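Local coordinates for protein Tv2483 (Treponema vincentii, PDB 6DET) that binds L-arginine with high selectivity in the cleft between its two lobes, probably as the lipid-attached receptor of an ABC-type amino-acid transporter, at residues I40-D44 with P81-A85; F45-L49 with I195-D199; D62-F66 with C98-G102. One frame throughout, in Å; residues are numbered along the deposited sequence.

From the N terminus, strand 37-42 carries the chain into contact 1, which closes a loop of 36 residues when segment 81-85 comes back beside segment 40-44. Segment 45-49 follows directly and waits 145 residues for its partner, 195-199; contact 2 therefore crosses contact 1 and joins the two lobes. Contact 3, between helix 61-73 and strand 98-104, also crosses contact 1 and is nested inside the loop closed by contact 2. Contacts 1 and 3 lie in the lobe of strands 37-42, 76-81 and 98-104, and share backbone bonds from Gly41 to Cys98 and Ala100. All three contacts reach the bound arginine.

Contact 1: residues I40-D44 with P81-A85; sequences IGVSD and PIQWA. With ARG (arginine), chain B.
The one direct backbone bond between 40-44 and 81-85 runs from Ile82 N to Val42 O at 2.9 Å, its donor tilted 30° from the carbonyl plane. The same oxygen receives a CA-H...O contact from Pro81 CA at 3.2 Å, where Val42 and Pro81 pair in parallel. Water 1 joins Ser43 OG to Ile82 O and weakly to Trp84 N, and water 2 joins Asp44 N to Ile82 O, which thus accepts from both.

Strands 37-42 and 76-81 are parallel neighbours in the sheet of a family 3 solute-binding protein, and the loops leaving their C-terminal ends supply Ser43 and Trp84 to the arginine pocket.

Ser43 OG accepts a bond of 2.8 Å from arginine NH1 and lies obliquely near the indole, 3.2 Å from Trp84 CE3. Trp84 has CG anti to its N (chi1 -164°), placing the indole beneath arginine NH2, which sits 3.3 Å above one face, offset toward the rim; the guanidinium plane is inclined about 45° to the ring. Trp84 NE1 donates to arginine OXT at 2.9 Å.

Asp44 OD2, passing Pro81 CB, forms a salt bridge with Arg52.

Ile82 CG2 makes apolar contact with Gly41 CA at 4.1 Å.

Contact 2: residues F45-L49 with I195-D199; sequences FVPIL and IYSLD. With ARG (arginine), chain B.
The Tyr196 ring is approached obliquely by three groups: Val46 CG1, Pro47 CD at 4.1 Å from CD2, and arginine CD at 3.8 Å from CE1. Phe45 also meets the ligand obliquely, its CZ 3.9 Å from arginine NH1. The contact joins the two lobes of a family 3 solute-binding protein at the cleft, the loop after strand 37-42 meeting the short helix after strand 189-193, consistent with a closed, arginine-bound form.

Tyr196 CG lies between its N and carbonyl carbon (chi1 67°), carrying the ring away from 45-49 towards the aliphatic part of the ligand while CB stays against the loop, 3.3 Å from Pro47 O. Val46 divides its methyls between protein and ligand. CG1 packs on Tyr196 CB, the two side chains crossing at about a right angle, whereas CG2 faces the guanidinium group, 3.6 Å from arginine NH2.

Leu49 CD2 touches Ile195 CG2 at 3.9 Å, again roughly at right angles; Tyr219 of strand 215-223 packs on both residues. Ile48, also covered by Trp254 and Phe255 of helix 246-255, extends towards 195-199, where its CD1 reaches Ile195 O at 3.6 Å and lies just as close to Asp199 OD2.

Contact 3: residues D62-F66 with C98-G102; sequences DIDIF and CIASG. With ARG (arginine), chain B.
Asp62 pushes its carboxylate from helix 61-73 into the corner that the chain turns at Ser101 and Gly102, and this is the closely held, polar part of the contact. Asp62 OD2 accepts from two successive backbone N-H groups. The bond from Ser101 N is short, 2.8 Å, but strongly bent and weak, with 129° at the hydrogen; that from Gly102 N is longer, 3.3 Å, and meets the oxygen nearly along its C-O axis. The Asp62 side chain has CG anti to its carbonyl carbon, which sends the carboxylate out toward the corner. Its other oxygen, OD1, is bound by the hydroxyl of Tyr119, so both ends of this buried acid have partners. Ala100 CB lies 3.7 Å from Asp62 OD2.

Here a helix packs on a sheet of the solute-binding fold, the axes of 62-66 and 98-100 being 10.6 Å apart at closest and running at 140°. Strand 98-104 breaks its regular course at the corner, where Ser101 and Gly102 both have positive phi and turn their carbonyls to the ligand: Ser101 O accepts from arginine NH2 at 2.8 Å, and Gly102 O from the ligand's amino N at 2.7 Å. Asp62 is thus a second-shell residue, holding from behind the backbone that grips the arginine.

Toward Cys98 the contact turns apolar, at ordinary van der Waals spacing, yet this end too is buried and has no solvent side. Phe66 meets Cys98 SG with CE1 and CZ and Ala100 CB with CE2, both oblique to the ring. The sulfur-aromatic contact places Cys98 SG 4.6 Å from the Phe66 ring centroid, 40° off the normal. Phe221 adds an edge-to-face ring contact to Phe66, and Leu38, Ile40 and Phe79 also pack on it.

Contact 1: residues I40-D44 with P81-A85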
loop_
_atom_site.group_PDB
_atom_site.type_symbol
_atom_site.label_atom_id
_atom_site.label_comp_id
_atom_site.label_asym_id
_atom_site.label_seq_id
_atom_site.Cartn_x
_atom_site.Cartn_y
_atom_site.Cartn_z
ATOM N N ILE A 40 -0.014 7.734 12.247
ATOM C CA ILE A 40 -0.222 6.935 11.039
ATOM C C ILE A 40 1.164 6.721 10.428
ATOM O O ILE A 40 1.782 7.678 9.965
ATOM C CB ILE A 40 -1.152 7.641 10.034
ATOM C CG1 ILE A 40 -2.513 7.999 10.670
ATOM C CG2 ILE A 40 -1.347 6.786 8.775
ATOM C CD1 ILE A 40 -2.685 9.491 10.856
ATOM N N GLY A 41 1.677 5.496 10.471
ATOM C CA GLY A 41 2.960 5.196 9.856
ATOM C C GLY A 41 2.814 5.083 8.350
ATOM O O GLY A 41 1.902 4.414 7.855
ATOM N N VAL A 42 3.728 5.721 7.618
ATOM C CA VAL A 42 3.674 5.712 6.160
ATOM C C VAL A 42 5.084 5.554 5.624
ATOM O O VAL A 42 6.059 6.035 6.218
ATOM C CB VAL A 42 3.043 7.006 5.579
ATOM C CG1 VAL A 42 1.544 7.074 5.890
ATOM C CG2 VAL A 42 3.740 8.237 6.144
ATOM N N SER A 43 5.173 4.906 4.460
ATOM C CA SER A 43 6.316 5.123 3.586
ATOM C C SER A 43 6.045 6.399 2.795
ATOM O O SER A 43 5.046 6.495 2.079
ATOM C CB SER A 43 6.509 3.932 2.652
ATOM O OG SER A 43 6.883 2.724 3.331
ATOM N N ASP A 44 6.933 7.377 2.896
ATOM C CA ASP A 44 6.643 8.704 2.374
ATOM C C ASP A 44 7.117 8.893 0.933
ATOM O O ASP A 44 7.315 10.036 0.506
ATOM C CB ASP A 44 7.268 9.759 3.282
ATOM C CG ASP A 44 8.766 9.771 3.201
ATOM O OD1 ASP A 44 9.359 8.833 2.618
ATOM O OD2 ASP A 44 9.352 10.743 3.697
ATOM N N PRO A 81 6.889 9.002 9.048
ATOM C CA PRO A 81 7.619 8.173 8.084
ATOM C C PRO A 81 8.332 7.027 8.784
ATOM O O PRO A 81 9.106 7.240 9.722
ATOM C CB PRO A 81 8.611 9.151 7.449
ATOM C CG PRO A 81 8.061 10.505 7.710
ATOM C CD PRO A 81 7.313 10.413 9.005
ATOM N N ILE A 82 8.101 5.818 8.291
ATOM C CA ILE A 82 8.686 4.604 8.837
ATOM C C ILE A 82 9.518 3.889 7.786
ATOM O O ILE A 82 9.393 4.124 6.576
ATOM C CB ILE A 82 7.638 3.639 9.389
ATOM C CG1 ILE A 82 6.645 3.214 8.291
ATOM C CG2 ILE A 82 6.882 4.301 10.576
ATOM C CD1 ILE A 82 5.760 2.035 8.678
ATOM N N GLN A 83 10.380 3.004 8.284
ATOM C CA GLN A 83 11.039 1.985 7.470
ATOM C C GLN A 83 10.063 0.826 7.298
ATOM O O GLN A 83 9.616 0.239 8.288
ATOM C CB GLN A 83 12.325 1.511 8.145
ATOM C CG GLN A 83 13.087 0.462 7.374
ATOM C CD GLN A 83 13.610 0.997 6.065
ATOM O OE1 GLN A 83 13.064 0.713 4.995
ATOM N NE2 GLN A 83 14.666 1.793 6.142
ATOM N N TRP A 84 9.695 0.507 6.052
ATOM C CA TRP A 84 8.595 -0.425 5.866
ATOM C C TRP A 84 8.871 -1.755 6.555
ATOM O O TRP A 84 7.947 -2.394 7.073
ATOM C CB TRP A 84 8.338 -0.642 4.366
ATOM C CG TRP A 84 6.998 -1.285 4.038
ATOM C CD1 TRP A 84 6.795 -2.502 3.412
ATOM C CD2 TRP A 84 5.692 -0.739 4.266
ATOM N NE1 TRP A 84 5.453 -2.742 3.264
ATOM C CE2 TRP A 84 4.755 -1.681 3.775
ATOM C CE3 TRP A 84 5.221 0.442 4.842
ATOM C CZ2 TRP A 84 3.382 -1.479 3.851
ATOM C CZ3 TRP A 84 3.839 0.650 4.912
ATOM C CH2 TRP A 84 2.940 -0.313 4.418
ATOM N N ALA A 85 10.137 -2.206 6.535
ATOM C CA ALA A 85 10.485 -3.511 7.092
ATOM C C ALA A 85 10.283 -3.564 8.599
ATOM O O ALA A 85 10.180 -4.660 9.160
ATOM C CB ALA A 85 11.944 -3.856 6.770
HETATM N N ARG B . 1.285 -3.234 -0.806
HETATM C CA ARG B . 2.646 -3.207 -0.210
HETATM C C ARG B . 2.617 -3.901 1.147
HETATM O O ARG B . 1.522 -4.020 1.729
HETATM C CB ARG B . 3.146 -1.773 -0.043
HETATM C CG ARG B . 3.391 -1.034 -1.353
HETATM C CD ARG B . 3.809 0.423 -1.172
HETATM N NE ARG B . 5.096 0.503 -0.508
HETATM C CZ ARG B . 5.284 0.897 0.746
HETATM N NH1 ARG B . 6.527 0.874 1.232
HETATM N NH2 ARG B . 4.262 1.286 1.511
HETATM O OXT ARG B . 3.670 -4.313 1.653
HETATM O O HOH W 1 9.489 2.861 4.113
HETATM O O HOH W 2 9.226 6.791 4.821
#

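Contact 2: residues F45-L49 with I195-D199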
loop_
_atom_site.group_PDB
_atom_site.type_symbol
_atom_site.label_atom_id
_atom_site.label_comp_id
_atom_site.label_asym_id
_atom_site.label_seq_id
_atom_site.Cartn_x
_atom_site.Cartn_y
_atom_site.Cartn_z
ATOM N N PHE A 45 7.269 7.796 0.180
ATOM C CA PHE A 45 7.659 7.825 -1.221
ATOM C C PHE A 45 6.674 7.071 -2.111
ATOM O O PHE A 45 6.996 6.797 -3.271
ATOM C CB PHE A 45 9.069 7.223 -1.398
ATOM C CG PHE A 45 9.239 5.866 -0.741
ATOM C CD1 PHE A 45 9.821 5.744 0.511
ATOM C CD2 PHE A 45 8.773 4.710 -1.365
ATOM C CE1 PHE A 45 9.979 4.491 1.111
ATOM C CE2 PHE A 45 8.910 3.457 -0.757
ATOM C CZ PHE A 45 9.508 3.347 0.476
ATOM N N VAL A 46 5.492 6.712 -1.617
ATOM C CA VAL A 46 4.588 5.889 -2.435
ATOM C C VAL A 46 3.775 6.815 -3.333
ATOM O O VAL A 46 2.973 7.595 -2.813
ATOM C CB VAL A 46 3.653 5.029 -1.569
ATOM C CG1 VAL A 46 2.716 4.213 -2.429
ATOM C CG2 VAL A 46 4.448 4.099 -0.669
ATOM N N PRO A 47 3.928 6.780 -4.665
ATOM C CA PRO A 47 3.157 7.714 -5.506
ATOM C C PRO A 47 1.651 7.603 -5.287
ATOM O O PRO A 47 1.124 6.536 -4.957
ATOM C CB PRO A 47 3.548 7.315 -6.941
ATOM C CG PRO A 47 4.931 6.668 -6.799
ATOM C CD PRO A 47 4.808 5.909 -5.470
ATOM N N ILE A 48 0.963 8.742 -5.457
ATOM C CA ILE A 48 -0.488 8.891 -5.256
ATOM C C ILE A 48 -0.961 8.717 -3.809
ATOM O O ILE A 48 -1.755 9.529 -3.318
ATOM C CB ILE A 48 -1.262 7.943 -6.194
ATOM C CG1 ILE A 48 -0.647 7.975 -7.605
ATOM C CG2 ILE A 48 -2.717 8.359 -6.233
ATOM C CD1 ILE A 48 -1.440 7.189 -8.686
ATOM N N LEU A 49 -0.512 7.667 -3.109
ATOM C CA LEU A 49 -1.054 7.361 -1.780
ATOM C C LEU A 49 -0.420 8.195 -0.662
ATOM O O LEU A 49 -1.126 8.646 0.248
ATOM C CB LEU A 49 -0.850 5.879 -1.477
ATOM C CG LEU A 49 -1.517 4.856 -2.431
ATOM C CD1 LEU A 49 -1.234 3.442 -1.918
ATOM C CD2 LEU A 49 -3.011 5.116 -2.539
ATOM N N ILE A 195 -1.885 0.187 -8.107
ATOM C CA ILE A 195 -2.525 1.413 -7.618
ATOM C C ILE A 195 -1.546 2.590 -7.620
ATOM O O ILE A 195 -1.886 3.700 -8.052
ATOM C CB ILE A 195 -3.126 1.189 -6.213
ATOM C CG1 ILE A 195 -4.454 0.418 -6.339
ATOM C CG2 ILE A 195 -3.327 2.501 -5.479
ATOM C CD1 ILE A 195 -5.642 1.267 -6.872
ATOM N N TYR A 196 -0.334 2.387 -7.108
ATOM C CA TYR A 196 0.585 3.523 -7.046
ATOM C C TYR A 196 1.303 3.745 -8.359
ATOM O O TYR A 196 2.018 4.748 -8.485
ATOM C CB TYR A 196 1.593 3.394 -5.865
ATOM C CG TYR A 196 2.631 2.277 -5.913
ATOM C CD1 TYR A 196 2.649 1.268 -4.943
ATOM C CD2 TYR A 196 3.643 2.284 -6.875
ATOM C CE1 TYR A 196 3.606 0.278 -4.967
ATOM C CE2 TYR A 196 4.597 1.296 -6.919
ATOM C CZ TYR A 196 4.599 0.303 -5.973
ATOM O OH TYR A 196 5.572 -0.670 -6.014
ATOM N N SER A 197 1.061 2.879 -9.350
ATOM C CA SER A 197 1.672 2.940 -10.682
ATOM C C SER A 197 0.773 3.582 -11.741
ATOM O O SER A 197 1.211 3.763 -12.886
ATOM C CB SER A 197 2.023 1.528 -11.126
ATOM O OG SER A 197 2.959 0.977 -10.245
ATOM N N LEU A 198 -0.458 3.966 -11.391
ATOM C CA LEU A 198 -1.400 4.398 -12.423
ATOM C C LEU A 198 -0.888 5.607 -13.202
ATOM O O LEU A 198 -1.044 5.667 -14.427
ATOM C CB LEU A 198 -2.761 4.687 -11.800
ATOM C CG LEU A 198 -3.442 3.407 -11.320
ATOM C CD1 LEU A 198 -4.659 3.741 -10.491
ATOM C CD2 LEU A 198 -3.810 2.501 -12.491
ATOM N N ASP A 199 -0.274 6.582 -12.527
ATOM C CA ASP A 199 0.338 7.687 -13.267
ATOM C C ASP A 199 1.669 7.282 -13.889
ATOM O O ASP A 199 1.946 7.631 -15.042
ATOM C CB ASP A 199 0.555 8.900 -12.361
ATOM C CG ASP A 199 -0.738 9.445 -11.777
ATOM O OD1 ASP A 199 -1.804 9.256 -12.406
ATOM O OD2 ASP A 199 -0.676 10.080 -10.695
HETATM N N ARG B . 1.285 -3.234 -0.806
HETATM C CA ARG B . 2.646 -3.207 -0.210
HETATM C C ARG B . 2.617 -3.901 1.147
HETATM O O ARG B . 1.522 -4.020 1.729
HETATM C CB ARG B . 3.146 -1.773 -0.043
HETATM C CG ARG B . 3.391 -1.034 -1.353
HETATM C CD ARG B . 3.809 0.423 -1.172
HETATM N NE ARG B . 5.096 0.503 -0.508
HETATM C CZ ARG B . 5.284 0.897 0.746
HETATM N NH1 ARG B . 6.527 0.874 1.232
HETATM N NH2 ARG B . 4.262 1.286 1.511
HETATM O OXT ARG B . 3.670 -4.313 1.653
#

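Contact 3: residues D62-F66 with C98-G102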
loop_
_atom_site.group_PDB
_atom_site.type_symbol
_atom_site.label_atom_id
_atom_site.label_comp_id
_atom_site.label_asym_id
_atom_site.label_seq_id
_atom_site.Cartn_x
_atom_site.Cartn_y
_atom_site.Cartn_z
ATOM N N ASP A 62 -4.140 8.430 0.827
ATOM C CA ASP A 62 -4.201 7.945 2.207
ATOM C C ASP A 62 -4.120 9.106 3.176
ATOM O O ASP A 62 -4.745 9.086 4.235
ATOM C CB ASP A 62 -3.062 6.972 2.511
ATOM C CG ASP A 62 -3.220 5.614 1.873
ATOM O OD1 ASP A 62 -4.252 5.340 1.215
ATOM O OD2 ASP A 62 -2.298 4.788 2.062
ATOM N N ILE A 63 -3.354 10.132 2.817
ATOM C CA ILE A 63 -3.190 11.287 3.686
ATOM C C ILE A 63 -4.486 12.075 3.759
ATOM O O ILE A 63 -4.894 12.533 4.834
ATOM C CB ILE A 63 -2.031 12.163 3.158
ATOM C CG1 ILE A 63 -0.785 11.314 2.857
ATOM C CG2 ILE A 63 -1.725 13.272 4.115
ATOM C CD1 ILE A 63 -0.232 10.548 4.021
ATOM N N ASP A 64 -5.160 12.255 2.617
ATOM C CA ASP A 64 -6.412 12.995 2.642
ATOM C C ASP A 64 -7.448 12.254 3.483
ATOM O O ASP A 64 -8.181 12.866 4.271
ATOM C CB ASP A 64 -6.925 13.204 1.219
ATOM C CG ASP A 64 -6.214 14.340 0.492
ATOM O OD1 ASP A 64 -5.480 15.107 1.131
ATOM O OD2 ASP A 64 -6.423 14.464 -0.723
ATOM N N ILE A 65 -7.486 10.924 3.358
ATOM C CA ILE A 65 -8.431 10.122 4.143
ATOM C C ILE A 65 -8.182 10.322 5.638
ATOM O O ILE A 65 -9.104 10.628 6.411
ATOM C CB ILE A 65 -8.345 8.632 3.750
ATOM C CG1 ILE A 65 -8.868 8.398 2.324
ATOM C CG2 ILE A 65 -9.161 7.774 4.719
ATOM C CD1 ILE A 65 -8.608 7.014 1.748
ATOM N N PHE A 66 -6.941 10.114 6.083
ATOM C CA PHE A 66 -6.696 10.146 7.520
ATOM C C PHE A 66 -6.741 11.557 8.070
ATOM O O PHE A 66 -7.119 11.751 9.230
ATOM C CB PHE A 66 -5.354 9.476 7.849
ATOM C CG PHE A 66 -5.490 8.011 8.141
ATOM C CD1 PHE A 66 -5.967 7.586 9.365
ATOM C CD2 PHE A 66 -5.200 7.058 7.180
ATOM C CE1 PHE A 66 -6.132 6.238 9.645
ATOM C CE2 PHE A 66 -5.347 5.715 7.468
ATOM C CZ PHE A 66 -5.813 5.300 8.681
ATOM N N CYS A 98 -1.161 2.837 13.535
ATOM C CA CYS A 98 -1.697 2.136 12.374
ATOM C C CYS A 98 -0.724 2.334 11.224
ATOM O O CYS A 98 0.223 3.129 11.317
ATOM C CB CYS A 98 -3.089 2.644 12.018
ATOM S SG CYS A 98 -3.173 4.354 11.514
ATOM N N ILE A 99 -0.958 1.585 10.142
ATOM C CA ILE A 99 -0.069 1.566 8.977
ATOM C C ILE A 99 -0.917 1.796 7.735
ATOM O O ILE A 99 -1.946 1.140 7.564
ATOM C CB ILE A 99 0.677 0.229 8.829
ATOM C CG1 ILE A 99 1.394 -0.171 10.128
ATOM C CG2 ILE A 99 1.712 0.340 7.691
ATOM C CD1 ILE A 99 1.744 -1.647 10.185
ATOM N N ALA A 100 -0.520 2.769 6.918
ATOM C CA ALA A 100 -1.163 3.044 5.640
ATOM C C ALA A 100 -0.084 2.906 4.553
ATOM O O ALA A 100 0.764 2.019 4.657
ATOM C CB ALA A 100 -1.843 4.420 5.686
ATOM N N SER A 101 -0.119 3.734 3.506
ATOM C CA SER A 101 0.824 3.642 2.378
ATOM C C SER A 101 0.591 2.416 1.504
ATOM O O SER A 101 1.538 1.833 0.968
ATOM C CB SER A 101 2.288 3.669 2.866
ATOM O OG SER A 101 2.506 4.923 3.396
ATOM N N GLY A 102 -0.676 2.020 1.322
ATOM C CA GLY A 102 -0.974 0.925 0.413
ATOM C C GLY A 102 -0.705 -0.443 1.013
ATOM O O GLY A 102 -0.091 -1.304 0.384
HETATM N N ARG B . 1.285 -3.234 -0.806
HETATM C CA ARG B . 2.646 -3.207 -0.210
HETATM C C ARG B . 2.617 -3.901 1.147
HETATM O O ARG B . 1.522 -4.020 1.729
HETATM C CB ARG B . 3.146 -1.773 -0.043
HETATM C CG ARG B . 3.391 -1.034 -1.353
HETATM C CD ARG B . 3.809 0.423 -1.172
HETATM N NE ARG B . 5.096 0.503 -0.508
HETATM C CZ ARG B . 5.284 0.897 0.746
HETATM N NH1 ARG B . 6.527 0.874 1.232
HETATM N NH2 ARG B . 4.262 1.286 1.511
HETATM O OXT ARG B . 3.670 -4.313 1.653
#